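Local coordinates for protein putative phosphomannomutase (Thermus thermophilus, PDB 1TUO) that probably moves a phosphate group between positions on a sugar, as a magnesium-dependent mutase of the phosphohexose mutase family, at residues G48-R58 with L98-S109; T88-R96 with E341-I349. All blocks are in the same frame, centred on the assembly; numbering follows the deposited sequence.

Interaction 1: G48-R58 with L98-S109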
loop_
_atom_site.group_PDB
_atom_site.type_symbol
_atom_site.label_atom_id
_atom_site.label_comp_id
_atom_site.label_asym_id
_atom_site.label_seq_id
_atom_site.Cartn_x
_atom_site.Cartn_y
_atom_site.Cartn_z
ATOM N N GLY A 48 9.134 11.382 25.019
ATOM C CA GLY A 48 7.847 11.980 24.707
ATOM C C GLY A 48 7.856 12.669 23.354
ATOM O O GLY A 48 8.547 12.236 22.429
ATOM N N GLY A 49 7.087 13.746 23.235
ATOM C CA GLY A 49 7.032 14.472 21.982
ATOM C C GLY A 49 5.635 14.589 21.407
ATOM O O GLY A 49 4.640 14.401 22.103
ATOM N N LEU A 50 5.574 14.910 20.122
ATOM C CA LEU A 50 4.312 15.056 19.409
ATOM C C LEU A 50 3.914 13.743 18.738
ATOM O O LEU A 50 4.758 13.015 18.219
ATOM C CB LEU A 50 4.452 16.131 18.335
ATOM C CG LEU A 50 3.302 16.237 17.335
ATOM C CD1 LEU A 50 2.068 16.757 18.036
ATOM C CD2 LEU A 50 3.712 17.172 16.191
ATOM N N VAL A 51 2.623 13.440 18.759
ATOM C CA VAL A 51 2.127 12.226 18.117
ATOM C C VAL A 51 0.992 12.651 17.212
ATOM O O VAL A 51 0.139 13.436 17.620
ATOM C CB VAL A 51 1.554 11.208 19.129
ATOM C CG1 VAL A 51 1.040 9.970 18.382
ATOM C CG2 VAL A 51 2.622 10.809 20.134
ATOM N N VAL A 52 0.991 12.137 15.987
ATOM C CA VAL A 52 -0.069 12.452 15.040
ATOM C C VAL A 52 -0.954 11.223 14.919
ATOM O O VAL A 52 -0.454 10.109 14.775
ATOM C CB VAL A 52 0.505 12.816 13.659
ATOM C CG1 VAL A 52 -0.613 13.273 12.738
ATOM C CG2 VAL A 52 1.541 13.933 13.808
ATOM N N VAL A 53 -2.263 11.427 15.014
ATOM C CA VAL A 53 -3.222 10.325 14.918
ATOM C C VAL A 53 -4.132 10.550 13.715
ATOM O O VAL A 53 -4.518 11.679 13.423
ATOM C CB VAL A 53 -4.105 10.244 16.188
ATOM C CG1 VAL A 53 -5.136 9.113 16.045
ATOM C CG2 VAL A 53 -3.231 9.997 17.411
ATOM N N GLY A 54 -4.469 9.473 13.017
ATOM C CA GLY A 54 -5.353 9.591 11.874
ATOM C C GLY A 54 -6.282 8.394 11.827
ATOM O O GLY A 54 -6.085 7.426 12.564
ATOM N N HIS A 55 -7.301 8.456 10.972
ATOM C CA HIS A 55 -8.237 7.337 10.838
ATOM C C HIS A 55 -8.776 7.274 9.415
ATOM O O HIS A 55 -8.707 8.262 8.691
ATOM C CB HIS A 55 -9.397 7.511 11.816
ATOM C CG HIS A 55 -10.252 8.706 11.534
ATOM N ND1 HIS A 55 -11.302 8.680 10.639
ATOM C CD2 HIS A 55 -10.222 9.960 12.042
ATOM C CE1 HIS A 55 -11.881 9.867 10.611
ATOM N NE2 HIS A 55 -11.246 10.661 11.454
ATOM N N ASP A 56 -9.301 6.116 9.011
ATOM C CA ASP A 56 -9.862 5.987 7.671
ATOM C C ASP A 56 -11.387 6.086 7.736
ATOM O O ASP A 56 -11.913 6.723 8.646
ATOM C CB ASP A 56 -9.398 4.692 6.989
ATOM C CG ASP A 56 -9.811 3.435 7.726
ATOM O OD1 ASP A 56 -9.281 2.362 7.360
ATOM O OD2 ASP A 56 -10.653 3.501 8.648
ATOM N N THR A 57 -12.092 5.482 6.781
ATOM C CA THR A 57 -13.554 5.578 6.773
ATOM C C THR A 57 -14.270 4.416 7.438
ATOM O O THR A 57 -15.503 4.345 7.397
ATOM C CB THR A 57 -14.105 5.683 5.337
ATOM O OG1 THR A 57 -13.872 4.447 4.650
ATOM C CG2 THR A 57 -13.418 6.814 4.584
ATOM N N ARG A 58 -13.519 3.513 8.057
ATOM C CA ARG A 58 -14.142 2.364 8.715
ATOM C C ARG A 58 -15.067 2.791 9.844
ATOM O O ARG A 58 -14.907 3.862 10.415
ATOM C CB ARG A 58 -13.061 1.409 9.211
ATOM C CG ARG A 58 -12.398 0.684 8.065
ATOM C CD ARG A 58 -11.122 -0.067 8.424
ATOM N NE ARG A 58 -10.557 -0.608 7.186
ATOM C CZ ARG A 58 -10.890 -1.786 6.670
ATOM N NH1 ARG A 58 -11.763 -2.568 7.296
ATOM N NH2 ARG A 58 -10.405 -2.158 5.492
ATOM N N LEU A 98 5.435 17.442 10.667
ATOM C CA LEU A 98 5.287 18.093 11.965
ATOM C C LEU A 98 6.407 17.752 12.944
ATOM O O LEU A 98 6.380 18.177 14.106
ATOM C CB LEU A 98 3.933 17.726 12.581
ATOM C CG LEU A 98 2.703 18.214 11.811
ATOM C CD1 LEU A 98 1.443 17.751 12.519
ATOM C CD2 LEU A 98 2.726 19.742 11.717
ATOM N N LYS A 99 7.387 16.988 12.469
ATOM C CA LYS A 99 8.530 16.567 13.275
ATOM C C LYS A 99 8.076 15.873 14.555
ATOM O O LYS A 99 8.601 16.120 15.645
ATOM C CB LYS A 99 9.419 17.777 13.600
ATOM C CG LYS A 99 9.741 18.613 12.366
ATOM C CD LYS A 99 10.998 19.455 12.542
ATOM C CE LYS A 99 12.243 18.582 12.595
ATOM N NZ LYS A 99 12.979 18.596 11.297
ATOM N N ALA A 100 7.093 14.991 14.401
ATOM C CA ALA A 100 6.537 14.242 15.517
ATOM C C ALA A 100 7.407 13.046 15.875
ATOM O O ALA A 100 8.230 12.602 15.080
ATOM C CB ALA A 100 5.128 13.767 15.162
ATOM N N ALA A 101 7.210 12.529 17.079
ATOM C CA ALA A 101 7.958 11.379 17.557
ATOM C C ALA A 101 7.382 10.117 16.929
ATOM O O ALA A 101 8.034 9.080 16.877
ATOM C CB ALA A 101 7.870 11.300 19.075
ATOM N N GLY A 102 6.145 10.211 16.457
ATOM C CA GLY A 102 5.524 9.059 15.832
ATOM C C GLY A 102 4.091 9.333 15.444
ATOM O O GLY A 102 3.592 10.437 15.640
ATOM N N GLY A 103 3.428 8.315 14.906
ATOM C CA GLY A 103 2.042 8.461 14.501
ATOM C C GLY A 103 1.286 7.157 14.664
ATOM O O GLY A 103 1.882 6.079 14.679
ATOM N N ALA A 104 -0.033 7.263 14.793
ATOM C CA ALA A 104 -0.884 6.092 14.940
ATOM C C ALA A 104 -2.016 6.247 13.946
ATOM O O ALA A 104 -2.652 7.291 13.883
ATOM C CB ALA A 104 -1.436 6.012 16.354
ATOM N N MET A 105 -2.261 5.207 13.166
ATOM C CA MET A 105 -3.329 5.266 12.179
ATOM C C MET A 105 -4.374 4.181 12.432
ATOM O O MET A 105 -4.072 2.998 12.517
ATOM C CB MET A 105 -2.709 5.077 10.794
ATOM C CG MET A 105 -3.757 5.060 9.680
ATOM S SD MET A 105 -4.338 6.710 9.266
ATOM C CE MET A 105 -5.647 6.233 8.127
ATOM N N LEU A 106 -5.623 4.617 12.556
ATOM C CA LEU A 106 -6.727 3.689 12.767
ATOM C C LEU A 106 -7.173 3.244 11.378
ATOM O O LEU A 106 -7.798 4.006 10.629
ATOM C CB LEU A 106 -7.884 4.372 13.507
ATOM C CG LEU A 106 -7.835 4.394 15.043
ATOM C CD1 LEU A 106 -8.013 2.971 15.578
ATOM C CD2 LEU A 106 -6.513 4.999 15.528
ATOM N N THR A 107 -6.818 2.013 11.032
ATOM C CA THR A 107 -7.167 1.458 9.738
ATOM C C THR A 107 -6.912 -0.040 9.708
ATOM O O THR A 107 -6.158 -0.566 10.529
ATOM C CB THR A 107 -6.329 2.117 8.604
ATOM O OG1 THR A 107 -6.795 1.663 7.330
ATOM C CG2 THR A 107 -4.853 1.743 8.737
ATOM N N ALA A 108 -7.575 -0.709 8.770
ATOM C CA ALA A 108 -7.401 -2.134 8.538
ATOM C C ALA A 108 -7.135 -2.252 7.034
ATOM O O ALA A 108 -7.348 -3.296 6.411
ATOM C CB ALA A 108 -8.645 -2.921 8.940
ATOM N N SER A 109 -6.693 -1.132 6.463
ATOM C CA SER A 109 -6.295 -1.048 5.062
ATOM C C SER A 109 -7.260 -1.640 4.032
ATOM O O SER A 109 -8.322 -1.084 3.780
ATOM C CB SER A 109 -4.903 -1.694 4.930
ATOM O OG SER A 109 -4.315 -1.485 3.654
HETATM O O HOH W 1 7.891 15.655 18.607
HETATM O O HOH W 2 -9.734 1.064 5.079
#
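Val52 and Ala104 are joined near the middle of two parallel strands, 50-55 and 102-106, whose axes differ by 12°. Ala104 N donates to Val52 O at 2.9 Å. Even-numbered residues from Leu50 to Asp56 make the six backbone bonds to the other segment. Packing is tight here. Gly103 CA lies 3.0 Å from Val52 O. The Met105 side chain leaves with CG opposite the backbone N (chi1 177°), then bends at chi2, bringing SD within 3.6 Å of Gly54 C. Gly54 has no side chain on that face.

The start of strand 50-55 is the side nearer solvent: Leu50, Leu98 and Ala101 are only partly buried. Leu50 CD2 rests 3.7 Å from Leu98 CB, and a water bridges Leu50 N and Lys99 O.

The other end is polar but buried. Thr107 OG1 donates to Asp56 OD1 at 2.6 Å, from above the carboxylate plane. Asp56 OD2 accepts from Arg58 N in an Asx turn. The Arg58 guanidinium lies flat on Ala108 CB, and NH2 reaches Ser109 O at 2.9 Å and also Asn111 O. With an alanine in place of Asp56, Thr107 OG1 would probably lose its acceptor, Arg58 its carboxylate mate, and the Asx turn its side-chain acceptor.

Strand 78-82 pairs with the other edge of 50-55. Helix 88-97 covers the Val52 and Met105 face, and helix 61-75 the Val53 and Ala104 face, giving the alpha/beta/alpha layering of domain I.

Interaction 2: T88-R96 with E341-I349; sequences TPLLSFAVR and EHLPERDGI
Pro89 and Asp347 bring the backbones together, their CA atoms 5.3 Å apart, where the first turn of helix 88-97 meets the loop leading into helix 348-362. The Asp347 carboxylate packs on the proline ring, with CG 3.3 Å from Pro89 CB. Its two oxygens have separate tasks. OD1 accepts from His342 NE2 at 2.8 Å and also bonds Tyr160 OH. OD2 caps the helix, with a weak bond from Ile349 N and another from Leu350 N. These bonds fix the rotation of the carboxylate.

Leu343 carries the apolar part of the contact. Its CD1 lies 3.6 Å from both Pro89 O and Phe93 N, against the helix backbone. CD2 reaches farther along and meets Arg96 CD at 3.9 Å. Arg96 and Leu343 lie alongside each other, running opposite ways. Arg96 NH1 passes close to His342 O, but the angle is too poor for a hydrogen bond.

Ser92 OG donates to Glu345 OE1 at 2.7 Å, on the anti side and 16° out of the carboxylate plane. Glu345 CG is anti to the backbone N (chi1 174°) and the chain then bends, which turns the carboxylate toward Ser92. OE2 takes Arg346 N on its anti lone pair, so both oxygens are held. Lys121 adds a salt bridge to OE1.

The contact joins domain I to domain III. Tyr160 of helix 157-165 packs against Pro89 and Ile349, while Lys121 of strand 115-122 touches Thr88 and Ser92.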
loop_
_atom_site.group_PDB
_atom_site.type_symbol
_atom_site.label_atom_id
_atom_site.label_comp_id
_atom_site.label_asym_id
_atom_site.label_seq_id
_atom_site.Cartn_x
_atom_site.Cartn_y
_atom_site.Cartn_z
ATOM N N THR A 88 -3.475 6.722 4.575
ATOM C CA THR A 88 -2.328 6.384 5.409
ATOM C C THR A 88 -1.124 7.265 5.050
ATOM O O THR A 88 -0.448 7.797 5.936
ATOM C CB THR A 88 -1.955 4.888 5.241
ATOM O OG1 THR A 88 -2.833 4.102 6.058
ATOM C CG2 THR A 88 -0.497 4.621 5.643
ATOM N N PRO A 89 -0.839 7.428 3.749
ATOM C CA PRO A 89 0.314 8.272 3.409
ATOM C C PRO A 89 0.232 9.710 3.923
ATOM O O PRO A 89 1.263 10.320 4.197
ATOM C CB PRO A 89 0.383 8.182 1.881
ATOM C CG PRO A 89 -1.023 7.780 1.475
ATOM C CD PRO A 89 -1.385 6.787 2.542
ATOM N N LEU A 90 -0.976 10.260 4.055
ATOM C CA LEU A 90 -1.102 11.621 4.577
ATOM C C LEU A 90 -0.711 11.611 6.062
ATOM O O LEU A 90 -0.042 12.525 6.555
ATOM C CB LEU A 90 -2.535 12.149 4.426
ATOM C CG LEU A 90 -2.847 13.478 5.140
ATOM C CD1 LEU A 90 -1.857 14.543 4.686
ATOM C CD2 LEU A 90 -4.281 13.915 4.838
ATOM N N LEU A 91 -1.129 10.577 6.784
ATOM C CA LEU A 91 -0.776 10.490 8.195
ATOM C C LEU A 91 0.740 10.342 8.326
ATOM O O LEU A 91 1.374 11.023 9.135
ATOM C CB LEU A 91 -1.507 9.311 8.852
ATOM C CG LEU A 91 -1.303 9.007 10.347
ATOM C CD1 LEU A 91 -0.016 8.222 10.543
ATOM C CD2 LEU A 91 -1.302 10.296 11.157
ATOM N N SER A 92 1.333 9.476 7.513
ATOM C CA SER A 92 2.780 9.281 7.574
ATOM C C SER A 92 3.502 10.575 7.204
ATOM O O SER A 92 4.516 10.932 7.806
ATOM C CB SER A 92 3.208 8.142 6.647
ATOM O OG SER A 92 2.697 6.898 7.115
ATOM N N PHE A 93 2.970 11.289 6.223
ATOM C CA PHE A 93 3.572 12.554 5.822
ATOM C C PHE A 93 3.493 13.551 6.979
ATOM O O PHE A 93 4.461 14.254 7.276
ATOM C CB PHE A 93 2.832 13.141 4.619
ATOM C CG PHE A 93 3.031 14.624 4.460
ATOM C CD1 PHE A 93 4.229 15.133 3.964
ATOM C CD2 PHE A 93 2.039 15.510 4.862
ATOM C CE1 PHE A 93 4.431 16.516 3.874
ATOM C CE2 PHE A 93 2.229 16.888 4.776
ATOM C CZ PHE A 93 3.432 17.388 4.280
ATOM N N ALA A 94 2.329 13.609 7.622
ATOM C CA ALA A 94 2.112 14.532 8.730
ATOM C C ALA A 94 3.116 14.298 9.853
ATOM O O ALA A 94 3.617 15.241 10.464
ATOM C CB ALA A 94 0.690 14.386 9.253
ATOM N N VAL A 95 3.412 13.036 10.128
ATOM C CA VAL A 95 4.368 12.719 11.178
ATOM C C VAL A 95 5.721 13.370 10.897
ATOM O O VAL A 95 6.320 13.987 11.775
ATOM C CB VAL A 95 4.565 11.198 11.306
ATOM C CG1 VAL A 95 5.771 10.899 12.186
ATOM C CG2 VAL A 95 3.308 10.569 11.905
ATOM N N ARG A 96 6.198 13.231 9.667
ATOM C CA ARG A 96 7.496 13.785 9.301
ATOM C C ARG A 96 7.430 15.309 9.181
ATOM O O ARG A 96 8.321 16.023 9.658
ATOM C CB ARG A 96 7.960 13.164 7.982
ATOM C CG ARG A 96 9.326 13.622 7.502
ATOM C CD ARG A 96 9.628 13.037 6.130
ATOM N NE ARG A 96 10.767 13.682 5.484
ATOM C CZ ARG A 96 11.209 12.739 4.631
ATOM N NH1 ARG A 96 10.722 11.560 4.285
ATOM N NH2 ARG A 96 12.119 13.342 3.862
ATOM N N GLU A 341 12.509 9.193 -2.040
ATOM C CA GLU A 341 12.668 10.637 -1.907
ATOM C C GLU A 341 11.420 11.334 -1.368
ATOM O O GLU A 341 11.448 12.529 -1.071
ATOM C CB GLU A 341 13.093 11.249 -3.250
ATOM C CG GLU A 341 12.649 10.471 -4.482
ATOM C CD GLU A 341 11.233 10.304 -4.986
ATOM O OE1 GLU A 341 10.714 11.379 -4.722
ATOM O OE2 GLU A 341 10.691 9.451 -5.686
ATOM N N HIS A 342 10.340 10.569 -1.224
ATOM C CA HIS A 342 9.061 11.072 -0.723
ATOM C C HIS A 342 8.874 10.678 0.748
ATOM O O HIS A 342 9.034 11.500 1.650
ATOM C CB HIS A 342 7.932 10.497 -1.594
ATOM C CG HIS A 342 6.547 10.777 -1.090
ATOM N ND1 HIS A 342 6.099 12.044 -0.785
ATOM C CD2 HIS A 342 5.492 9.948 -0.890
ATOM C CE1 HIS A 342 4.831 11.986 -0.417
ATOM N NE2 HIS A 342 4.438 10.724 -0.473
ATOM N N LEU A 343 8.530 9.416 0.973
ATOM C CA LEU A 343 8.311 8.882 2.317
ATOM C C LEU A 343 8.630 7.392 2.286
ATOM O O LEU A 343 8.416 6.734 1.269
ATOM C CB LEU A 343 6.843 9.032 2.740
ATOM C CG LEU A 343 6.213 10.364 3.155
ATOM C CD1 LEU A 343 4.707 10.168 3.287
ATOM C CD2 LEU A 343 6.801 10.845 4.469
ATOM N N PRO A 344 9.167 6.850 3.390
ATOM C CA PRO A 344 9.490 5.422 3.454
ATOM C C PRO A 344 8.178 4.749 3.817
ATOM O O PRO A 344 8.058 4.107 4.865
ATOM C CB PRO A 344 10.513 5.356 4.580
ATOM C CG PRO A 344 10.035 6.434 5.512
ATOM C CD PRO A 344 9.705 7.566 4.562
ATOM N N GLU A 345 7.197 4.916 2.933
ATOM C CA GLU A 345 5.848 4.403 3.140
ATOM C C GLU A 345 5.151 4.111 1.808
ATOM O O GLU A 345 5.538 4.642 0.769
ATOM C CB GLU A 345 5.051 5.463 3.921
ATOM C CG GLU A 345 3.574 5.168 4.111
ATOM C CD GLU A 345 3.336 4.066 5.115
ATOM O OE1 GLU A 345 3.248 4.370 6.323
ATOM O OE2 GLU A 345 3.253 2.894 4.694
ATOM N N ARG A 346 4.132 3.257 1.837
ATOM C CA ARG A 346 3.373 2.947 0.629
ATOM C C ARG A 346 2.427 4.119 0.399
ATOM O O ARG A 346 1.696 4.510 1.310
ATOM C CB ARG A 346 2.572 1.659 0.829
ATOM C CG ARG A 346 3.447 0.425 0.938
ATOM C CD ARG A 346 2.663 -0.817 1.339
ATOM N NE ARG A 346 2.255 -0.779 2.742
ATOM C CZ ARG A 346 2.075 -1.862 3.490
ATOM N NH1 ARG A 346 2.266 -3.066 2.968
ATOM N NH2 ARG A 346 1.709 -1.744 4.760
ATOM N N ASP A 347 2.438 4.688 -0.803
ATOM C CA ASP A 347 1.562 5.820 -1.096
ATOM C C ASP A 347 0.813 5.601 -2.407
ATOM O O ASP A 347 1.381 5.738 -3.493
ATOM C CB ASP A 347 2.380 7.120 -1.154
ATOM C CG ASP A 347 1.508 8.358 -1.267
ATOM O OD1 ASP A 347 1.948 9.437 -0.809
ATOM O OD2 ASP A 347 0.389 8.263 -1.820
ATOM N N GLY A 348 -0.467 5.256 -2.290
ATOM C CA GLY A 348 -1.280 5.002 -3.463
ATOM C C GLY A 348 -1.670 6.253 -4.227
ATOM O O GLY A 348 -2.008 6.189 -5.410
ATOM N N ILE A 349 -1.636 7.391 -3.546
ATOM C CA ILE A 349 -1.978 8.654 -4.180
ATOM C C ILE A 349 -0.821 9.059 -5.097
ATOM O O ILE A 349 -1.029 9.403 -6.267
ATOM C CB ILE A 349 -2.229 9.749 -3.126
ATOM C CG1 ILE A 349 -3.375 9.315 -2.199
ATOM C CG2 ILE A 349 -2.550 11.077 -3.813
ATOM C CD1 ILE A 349 -4.681 8.984 -2.917
#

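In the fold
Helix 88-97 links the two contacts, whose centres are 11 Å apart. One side of it packs on the strands of interaction 1, with Leu91 CD2 3.4 Å from Val52 CG1. Another side faces residues 341-349 in interaction 2. The chain then leaves the helix for strand 102-106, and Val95 O probably accepts from Ala100 N at 2.9 Å. Both contacts also reach the same acidic loop: Ser109 OG bonds Asp249 and Asp251, and Thr88 OG1 bonds Asp251. In this family the serine of the TASHNP motif is the phosphorylated one and the acidic loop binds magnesium. Ser109 and these aspartates are therefore probably part of the active site.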